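Local coordinates for aminotransferase class-III (Ochrobactrum anthropi, PDB 5GHG), which probably transfers amino groups between amines and carbonyl compounds as an omega-transaminase, working through the vitamin B6 cofactor that is bound here in its pyridoxamine phosphate form, at residues B[360-365]-B[438-443]; B[382-387]-B[420-425]. The protein carries 1 engineered substitution. All blocks are in the same frame, centred on the assembly; numbering follows the deposited sequence.

Contact 1: B[360-365]-B[438-443]; sequences KRLREL and TMVSAL
V440 sets its two methyls against segment 360-365, packing helix 433-455 on helix 347-363: CG2 lies 4.0 Å from CD2 of L362 and CG1 3.9 Å from NH2 of R361. A beta-branched residue suits the spot, since its short, stiff fork meets two neighbours. One turn on, L443 has CG anti to its backbone N (chi1 174°), and its CD2 comes 3.6 Å from CD2 of L362, the side chains crossing at about a right angle. The same CD2 also meets CD1 of L365 at 3.8 Å, so a single methyl touches both leucines. L362 and L443 also rest on strand 380-385.

R361 is bent at chi2 and chi3, which takes its chain obliquely across V440 and carries the guanidinium to S441. There NH2 gives a bent hydrogen bond to OG in the guanidinium plane (3.2 Å, 143°). The stronger polar partner of R361 is D437, salt-bridged to NH1; S441 OG also bonds the D437 backbone oxygen. A leucine in place of R361 has no guanidinium, and the loss of the bonds to S441 and D437 would probably loosen this edge of the helix pair. The pairing is thus amphipathic, apolar on its buried side and charged at the partly exposed margin.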
ATOM      1  N   LYS B 360      -6.173   7.507  34.724  1.00  6.70           N
ATOM      2  CA  LYS B 360      -6.336   7.400  36.179  1.00  8.18           C
ATOM      3  C   LYS B 360      -6.979   6.073  36.563  1.00  7.55           C
ATOM      4  O   LYS B 360      -6.483   5.371  37.455  1.00  6.67           O
ATOM      5  CB  LYS B 360      -7.165   8.575  36.693  1.00 10.35           C
ATOM      6  CG  LYS B 360      -7.495   8.532  38.184  1.00 20.50           C
ATOM      7  CD  LYS B 360      -8.550   9.596  38.526  1.00 25.05           C
ATOM      8  CE  LYS B 360      -8.839   9.656  40.029  1.00 37.76           C
ATOM      9  NZ  LYS B 360      -7.668  10.177  40.808  1.00 37.55           N
ATOM     10  N   ARG B 361      -8.075   5.700  35.893  1.00  5.45           N
ATOM     11  CA  ARG B 361      -8.727   4.432  36.203  1.00  7.21           C
ATOM     12  C   ARG B 361      -7.794   3.246  35.992  1.00  7.48           C
ATOM     13  O   ARG B 361      -7.739   2.335  36.826  1.00  7.16           O
ATOM     14  CB  ARG B 361     -10.012   4.269  35.370  1.00  7.80           C
ATOM     15  CG  ARG B 361     -11.179   5.123  35.885  1.00 10.35           C
ATOM     16  CD  ARG B 361     -11.737   4.535  37.190  1.00 13.03           C
ATOM     17  NE  ARG B 361     -12.049   3.110  37.036  1.00 15.89           N
ATOM     18  CZ  ARG B 361     -13.227   2.650  36.662  1.00 20.31           C
ATOM     19  NH1 ARG B 361     -14.215   3.507  36.436  1.00 24.64           N
ATOM     20  NH2 ARG B 361     -13.434   1.336  36.527  1.00 17.58           N
ATOM     21  N   LEU B 362      -7.031   3.238  34.892  1.00  4.23           N
ATOM     22  CA  LEU B 362      -6.131   2.120  34.657  1.00  6.74           C
ATOM     23  C   LEU B 362      -5.053   2.032  35.733  1.00  6.57           C
ATOM     24  O   LEU B 362      -4.657   0.937  36.142  1.00  5.39           O
ATOM     25  CB  LEU B 362      -5.494   2.207  33.267  1.00  5.77           C
ATOM     26  CG  LEU B 362      -6.363   1.821  32.068  1.00  7.40           C
ATOM     27  CD1 LEU B 362      -5.655   2.180  30.764  1.00  8.09           C
ATOM     28  CD2 LEU B 362      -6.728   0.336  32.076  1.00  6.14           C
ATOM     29  N   ARG B 363      -4.549   3.175  36.187  1.00  6.03           N
ATOM     30  CA  ARG B 363      -3.489   3.136  37.184  1.00  7.63           C
ATOM     31  C   ARG B 363      -3.984   2.672  38.555  1.00  8.86           C
ATOM     32  O   ARG B 363      -3.175   2.256  39.384  1.00  8.40           O
ATOM     33  CB  ARG B 363      -2.804   4.502  37.260  1.00  7.57           C
ATOM     34  CG  ARG B 363      -1.779   4.644  36.114  1.00  7.54           C
ATOM     35  CD  ARG B 363      -1.257   6.045  35.965  1.00 10.39           C
ATOM     36  NE  ARG B 363      -0.278   6.137  34.885  1.00  9.76           N
ATOM     37  CZ  ARG B 363      -0.591   6.135  33.597  1.00 10.44           C
ATOM     38  NH1 ARG B 363      -1.868   6.025  33.246  1.00  7.16           N
ATOM     39  NH2 ARG B 363       0.355   6.263  32.665  1.00  8.98           N
ATOM     40  N   GLU B 364      -5.290   2.701  38.794  1.00  9.95           N
ATOM     41  CA  GLU B 364      -5.825   2.116  40.015  1.00 11.14           C
ATOM     42  C   GLU B 364      -5.610   0.608  40.075  1.00 13.72           C
ATOM     43  O   GLU B 364      -5.762   0.024  41.150  1.00 12.38           O
ATOM     44  CB  GLU B 364      -7.323   2.439  40.152  1.00 12.76           C
ATOM     45  CG  GLU B 364      -7.601   3.924  40.300  1.00 18.47           C
ATOM     46  CD  GLU B 364      -9.081   4.284  40.181  1.00 26.70           C
ATOM     47  OE1 GLU B 364      -9.913   3.381  39.977  1.00 25.33           O
ATOM     48  OE2 GLU B 364      -9.415   5.486  40.284  1.00 30.71           O
ATOM     49  N   LEU B 365      -5.250  -0.028  38.959  1.00 10.09           N
ATOM     50  CA  LEU B 365      -4.973  -1.450  38.930  1.00  8.50           C
ATOM     51  C   LEU B 365      -3.490  -1.779  39.077  1.00  8.98           C
ATOM     52  O   LEU B 365      -3.131  -2.946  38.996  1.00  7.43           O
ATOM     53  CB  LEU B 365      -5.485  -2.068  37.615  1.00  9.20           C
ATOM     54  CG  LEU B 365      -6.897  -1.700  37.199  1.00 12.44           C
ATOM     55  CD1 LEU B 365      -7.231  -2.441  35.918  1.00  9.38           C
ATOM     56  CD2 LEU B 365      -7.906  -1.987  38.301  1.00 14.34           C
ATOM     57  N   THR B 438     -16.876   1.377  31.962  1.00  5.05           N
ATOM     58  CA  THR B 438     -17.238   0.008  31.618  1.00  7.33           C
ATOM     59  C   THR B 438     -16.031  -0.787  31.114  1.00  6.66           C
ATOM     60  O   THR B 438     -15.827  -1.934  31.506  1.00  5.43           O
ATOM     61  CB  THR B 438     -18.344   0.029  30.548  1.00  8.41           C
ATOM     62  OG1 THR B 438     -19.476   0.695  31.095  1.00 10.93           O
ATOM     63  CG2 THR B 438     -18.746  -1.370  30.136  1.00  8.59           C
ATOM     64  N   MET B 439     -15.214  -0.178  30.255  1.00  3.98           N
ATOM     65  CA  MET B 439     -14.054  -0.863  29.686  1.00  4.88           C
ATOM     66  C   MET B 439     -13.044  -1.254  30.771  1.00  5.12           C
ATOM     67  O   MET B 439     -12.555  -2.388  30.807  1.00  4.87           O
ATOM     68  CB  MET B 439     -13.414   0.042  28.623  1.00  6.24           C
ATOM     69  CG  MET B 439     -12.183  -0.488  27.914  1.00  8.30           C
ATOM     70  SD  MET B 439     -11.532   0.856  26.854  1.00 13.90           S
ATOM     71  CE  MET B 439     -13.060   1.552  26.325  1.00 14.41           C
ATOM     72  N   VAL B 440     -12.728  -0.324  31.669  1.00  5.67           N
ATOM     73  CA  VAL B 440     -11.722  -0.604  32.687  1.00  4.52           C
ATOM     74  C   VAL B 440     -12.257  -1.591  33.726  1.00  5.17           C
ATOM     75  O   VAL B 440     -11.514  -2.435  34.229  1.00  5.10           O
ATOM     76  CB  VAL B 440     -11.217   0.686  33.337  1.00  6.94           C
ATOM     77  CG1 VAL B 440     -10.294   0.358  34.500  1.00  9.00           C
ATOM     78  CG2 VAL B 440     -10.481   1.553  32.298  1.00  6.03           C
ATOM     79  N   SER B 441     -13.546  -1.505  34.060  1.00  4.24           N
ATOM     80  CA  SER B 441     -14.119  -2.505  34.951  1.00  6.96           C
ATOM     81  C   SER B 441     -14.058  -3.904  34.335  1.00  5.87           C
ATOM     82  O   SER B 441     -13.887  -4.892  35.061  1.00  6.43           O
ATOM     83  CB  SER B 441     -15.559  -2.149  35.321  1.00  8.29           C
ATOM     84  OG  SER B 441     -15.598  -0.933  36.032  1.00 11.91           O
ATOM     85  N   ALA B 442     -14.190  -4.016  33.020  1.00  3.18           N
ATOM     86  CA  ALA B 442     -14.051  -5.326  32.386  1.00  4.31           C
ATOM     87  C   ALA B 442     -12.613  -5.840  32.491  1.00  4.83           C
ATOM     88  O   ALA B 442     -12.380  -7.046  32.660  1.00  4.24           O
ATOM     89  CB  ALA B 442     -14.484  -5.275  30.926  1.00  3.57           C
ATOM     90  N   LEU B 443     -11.638  -4.942  32.375  1.00  3.74           N
ATOM     91  CA  LEU B 443     -10.259  -5.352  32.563  1.00  3.71           C
ATOM     92  C   LEU B 443     -10.010  -5.809  33.997  1.00  4.04           C
ATOM     93  O   LEU B 443      -9.369  -6.834  34.226  1.00  3.92           O
ATOM     94  CB  LEU B 443      -9.309  -4.225  32.187  1.00  3.47           C
ATOM     95  CG  LEU B 443      -7.835  -4.496  32.470  1.00  3.41           C
ATOM     96  CD1 LEU B 443      -7.328  -5.705  31.665  1.00  2.97           C
ATOM     97  CD2 LEU B 443      -7.012  -3.252  32.201  1.00  4.25           C
TER

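Contact 2: B[382-387]-B[420-425]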
ATOM      1  N   GLY B 382      -1.157   1.019  27.781  1.00  3.94           N
ATOM      2  CA  GLY B 382      -0.829  -0.390  27.804  1.00  4.51           C
ATOM      3  C   GLY B 382      -0.734  -0.880  29.227  1.00  3.71           C
ATOM      4  O   GLY B 382      -0.272  -0.161  30.111  1.00  4.06           O
ATOM      5  N   VAL B 383      -1.193  -2.100  29.443  1.00  4.23           N
ATOM      6  CA  VAL B 383      -1.147  -2.759  30.747  1.00  3.05           C
ATOM      7  C   VAL B 383      -0.339  -4.026  30.569  1.00  3.88           C
ATOM      8  O   VAL B 383      -0.798  -4.977  29.924  1.00  3.27           O
ATOM      9  CB  VAL B 383      -2.565  -3.053  31.295  1.00  3.34           C
ATOM     10  CG1 VAL B 383      -2.491  -3.769  32.627  1.00  2.91           C
ATOM     11  CG2 VAL B 383      -3.363  -1.765  31.445  1.00  3.52           C
ATOM     12  N   GLU B 384       0.884  -4.040  31.094  1.00  4.36           N
ATOM     13  CA  GLU B 384       1.768  -5.186  30.911  1.00  4.32           C
ATOM     14  C   GLU B 384       1.603  -6.156  32.068  1.00  5.49           C
ATOM     15  O   GLU B 384       1.725  -5.771  33.237  1.00  5.36           O
ATOM     16  CB  GLU B 384       3.233  -4.763  30.777  1.00  4.65           C
ATOM     17  CG  GLU B 384       4.145  -5.938  30.457  1.00  4.21           C
ATOM     18  CD  GLU B 384       5.511  -5.538  29.919  1.00  6.59           C
ATOM     19  OE1 GLU B 384       5.689  -4.358  29.573  1.00  9.42           O
ATOM     20  OE2 GLU B 384       6.408  -6.414  29.848  1.00  8.40           O
ATOM     21  N   LEU B 385       1.334  -7.413  31.734  1.00  5.05           N
ATOM     22  CA  LEU B 385       1.004  -8.442  32.705  1.00  5.41           C
ATOM     23  C   LEU B 385       2.211  -9.311  33.022  1.00  4.60           C
ATOM     24  O   LEU B 385       3.021  -9.623  32.134  1.00  4.42           O
ATOM     25  CB  LEU B 385      -0.141  -9.318  32.180  1.00  5.02           C
ATOM     26  CG  LEU B 385      -1.409  -8.573  31.779  1.00  5.60           C
ATOM     27  CD1 LEU B 385      -2.465  -9.540  31.281  1.00  7.23           C
ATOM     28  CD2 LEU B 385      -1.946  -7.724  32.939  1.00  5.40           C
ATOM     29  N   VAL B 386       2.307  -9.726  34.280  1.00  5.72           N
ATOM     30  CA  VAL B 386       3.371 -10.607  34.770  1.00  7.27           C
ATOM     31  C   VAL B 386       2.760 -11.486  35.859  1.00  8.10           C
ATOM     32  O   VAL B 386       1.729 -11.155  36.432  1.00  8.44           O
ATOM     33  CB  VAL B 386       4.566  -9.801  35.348  1.00  7.07           C
ATOM     34  CG1 VAL B 386       5.201  -8.922  34.283  1.00  6.09           C
ATOM     35  CG2 VAL B 386       4.110  -8.941  36.499  1.00  9.48           C
ATOM     36  N   THR B 387       3.412 -12.611  36.149  1.00 11.22           N
ATOM     37  CA  THR B 387       3.061 -13.372  37.352  1.00 12.95           C
ATOM     38  C   THR B 387       4.065 -13.226  38.482  1.00 13.67           C
ATOM     39  O   THR B 387       3.740 -13.546  39.624  1.00 14.65           O
ATOM     40  CB  THR B 387       2.884 -14.867  37.039  1.00 16.08           C
ATOM     41  OG1 THR B 387       4.033 -15.364  36.348  1.00 17.35           O
ATOM     42  CG2 THR B 387       1.653 -15.078  36.177  1.00 14.27           C
ATOM     43  N   GLY B 420       2.422  -9.159  22.877  1.00  8.18           N
ATOM     44  CA  GLY B 420       3.078  -9.977  23.869  1.00  7.42           C
ATOM     45  C   GLY B 420       2.180 -10.057  25.106  1.00  8.54           C
ATOM     46  O   GLY B 420       1.007 -10.420  25.016  1.00  8.74           O
ATOM     47  N   ASP B 421       2.720  -9.717  26.271  1.00  7.21           N
ATOM     48  CA  ASP B 421       1.939  -9.733  27.500  1.00  5.98           C
ATOM     49  C   ASP B 421       1.380  -8.363  27.867  1.00  5.57           C
ATOM     50  O   ASP B 421       0.912  -8.173  28.985  1.00  4.95           O
ATOM     51  CB  ASP B 421       2.774 -10.311  28.656  1.00  7.69           C
ATOM     52  CG  ASP B 421       2.983 -11.814  28.524  1.00 10.29           C
ATOM     53  OD1 ASP B 421       2.148 -12.453  27.842  1.00  8.85           O
ATOM     54  OD2 ASP B 421       3.954 -12.356  29.080  1.00 11.86           O
ATOM     55  N   THR B 422       1.390  -7.411  26.939  1.00  4.53           N
ATOM     56  CA  THR B 422       0.781  -6.111  27.147  1.00  4.62           C
ATOM     57  C   THR B 422      -0.585  -6.070  26.478  1.00  4.98           C
ATOM     58  O   THR B 422      -0.706  -6.378  25.289  1.00  6.06           O
ATOM     59  CB  THR B 422       1.675  -4.983  26.595  1.00  5.54           C
ATOM     60  OG1 THR B 422       2.937  -4.993  27.276  1.00  5.54           O
ATOM     61  CG2 THR B 422       1.012  -3.612  26.802  1.00  3.91           C
ATOM     62  N   LEU B 423      -1.604  -5.706  27.238  1.00  3.13           N
ATOM     63  CA  LEU B 423      -2.922  -5.384  26.685  1.00  4.63           C
ATOM     64  C   LEU B 423      -2.994  -3.889  26.397  1.00  4.32           C
ATOM     65  O   LEU B 423      -2.700  -3.073  27.270  1.00  4.84           O
ATOM     66  CB  LEU B 423      -4.031  -5.752  27.669  1.00  3.60           C
ATOM     67  CG  LEU B 423      -4.111  -7.213  28.097  1.00  7.35           C
ATOM     68  CD1 LEU B 423      -5.291  -7.400  29.039  1.00  8.20           C
ATOM     69  CD2 LEU B 423      -4.221  -8.106  26.886  1.00  7.41           C
ATOM     70  N   ALA B 424      -3.397  -3.533  25.177  1.00  4.08           N
ATOM     71  CA  ALA B 424      -3.455  -2.123  24.795  1.00  5.97           C
ATOM     72  C   ALA B 424      -4.888  -1.618  24.810  1.00  7.36           C
ATOM     73  O   ALA B 424      -5.843  -2.367  24.595  1.00  6.51           O
ATOM     74  CB  ALA B 424      -2.850  -1.897  23.410  1.00  7.33           C
ATOM     75  N   PHE B 425      -5.030  -0.327  25.077  1.00  5.22           N
ATOM     76  CA  PHE B 425      -6.312   0.354  25.039  1.00  3.69           C
ATOM     77  C   PHE B 425      -6.124   1.638  24.235  1.00  6.60           C
ATOM     78  O   PHE B 425      -5.224   2.430  24.521  1.00  6.05           O
ATOM     79  CB  PHE B 425      -6.823   0.611  26.444  1.00  6.88           C
ATOM     80  CG  PHE B 425      -7.050  -0.653  27.201  1.00  9.42           C
ATOM     81  CD1 PHE B 425      -8.282  -1.277  27.177  1.00  8.80           C
ATOM     82  CD2 PHE B 425      -5.992  -1.278  27.852  1.00  6.80           C
ATOM     83  CE1 PHE B 425      -8.483  -2.471  27.832  1.00 10.75           C
ATOM     84  CE2 PHE B 425      -6.182  -2.476  28.500  1.00  7.82           C
ATOM     85  CZ  PHE B 425      -7.427  -3.081  28.495  1.00 11.40           C
TER
HETATM   86  O   HOH W   1       5.288 -10.774  30.849  1.00 14.36           O
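Two neighbouring strands of a mixed sheet, 382-385 and 422-425, run antiparallel here, their axes 4.4 Å apart. V383 and L423 form a hydrogen-bonded pair joined in both directions: V383 N reaches L423 O at 2.8 Å in the carbonyl plane, whereas L423 N approaches V383 O from above its plane. L385 N continues the ladder to D421 O.

The side chains divide between the two faces. On one stand V383 and L423, both apolar and both packed on L443 of helix 433-455. The side chain of L385 meets L423 and packs on L401, A405 and L447. L385 and L423 both have CG anti to the carbonyl carbon and cross obliquely, their CD1 methyls 4.2 Å apart; V383 puts CG2 at a similar distance from CE2 of F425, whose ring also packs on L443.

The other face carries G382, E384, T422 and A424. E384, with CG anti to its backbone N (chi1 -175°), stretches across T422, whose OG1 lies 3.5 Å from E384 CB. Its buried carboxylate is answered by salt bridges to R188 and R375, which would probably keep it ionised. T422 turns CG2 over G382, 3.8 Å from its CA; a side chain on G382 would crowd that methyl, so glycine fits.

D421, in the turn just ahead of strand 422-425, uses OD1 to take the backbone N-H of G402. Its other oxygen serves a water, which donates to D421 OD2 at 2.7 Å and to L385 O at 2.8 Å.

Both contacts are buried, but contact 1 lies further from the centre of the chain, about 22 Å against 16 Å between centres, and its polar margin is partly exposed. They share one layer of apolar side chains: helix 433-455, which follows strand 422-425 in the chain, lays L443 on the V383 and L423 face of contact 2, with L443 CD2 3.7 Å from F425 CZ, and M439 adds its sulfur beside the same ring. Contact 1 joins segment 360-365 to helix 433-455 mainly through side chains, whereas contact 2 is held by backbone hydrogen bonds between strands. In contact 1 the charge is a partly exposed arginine, salt-bridged to D437, while E384 is buried on the sheet's other face.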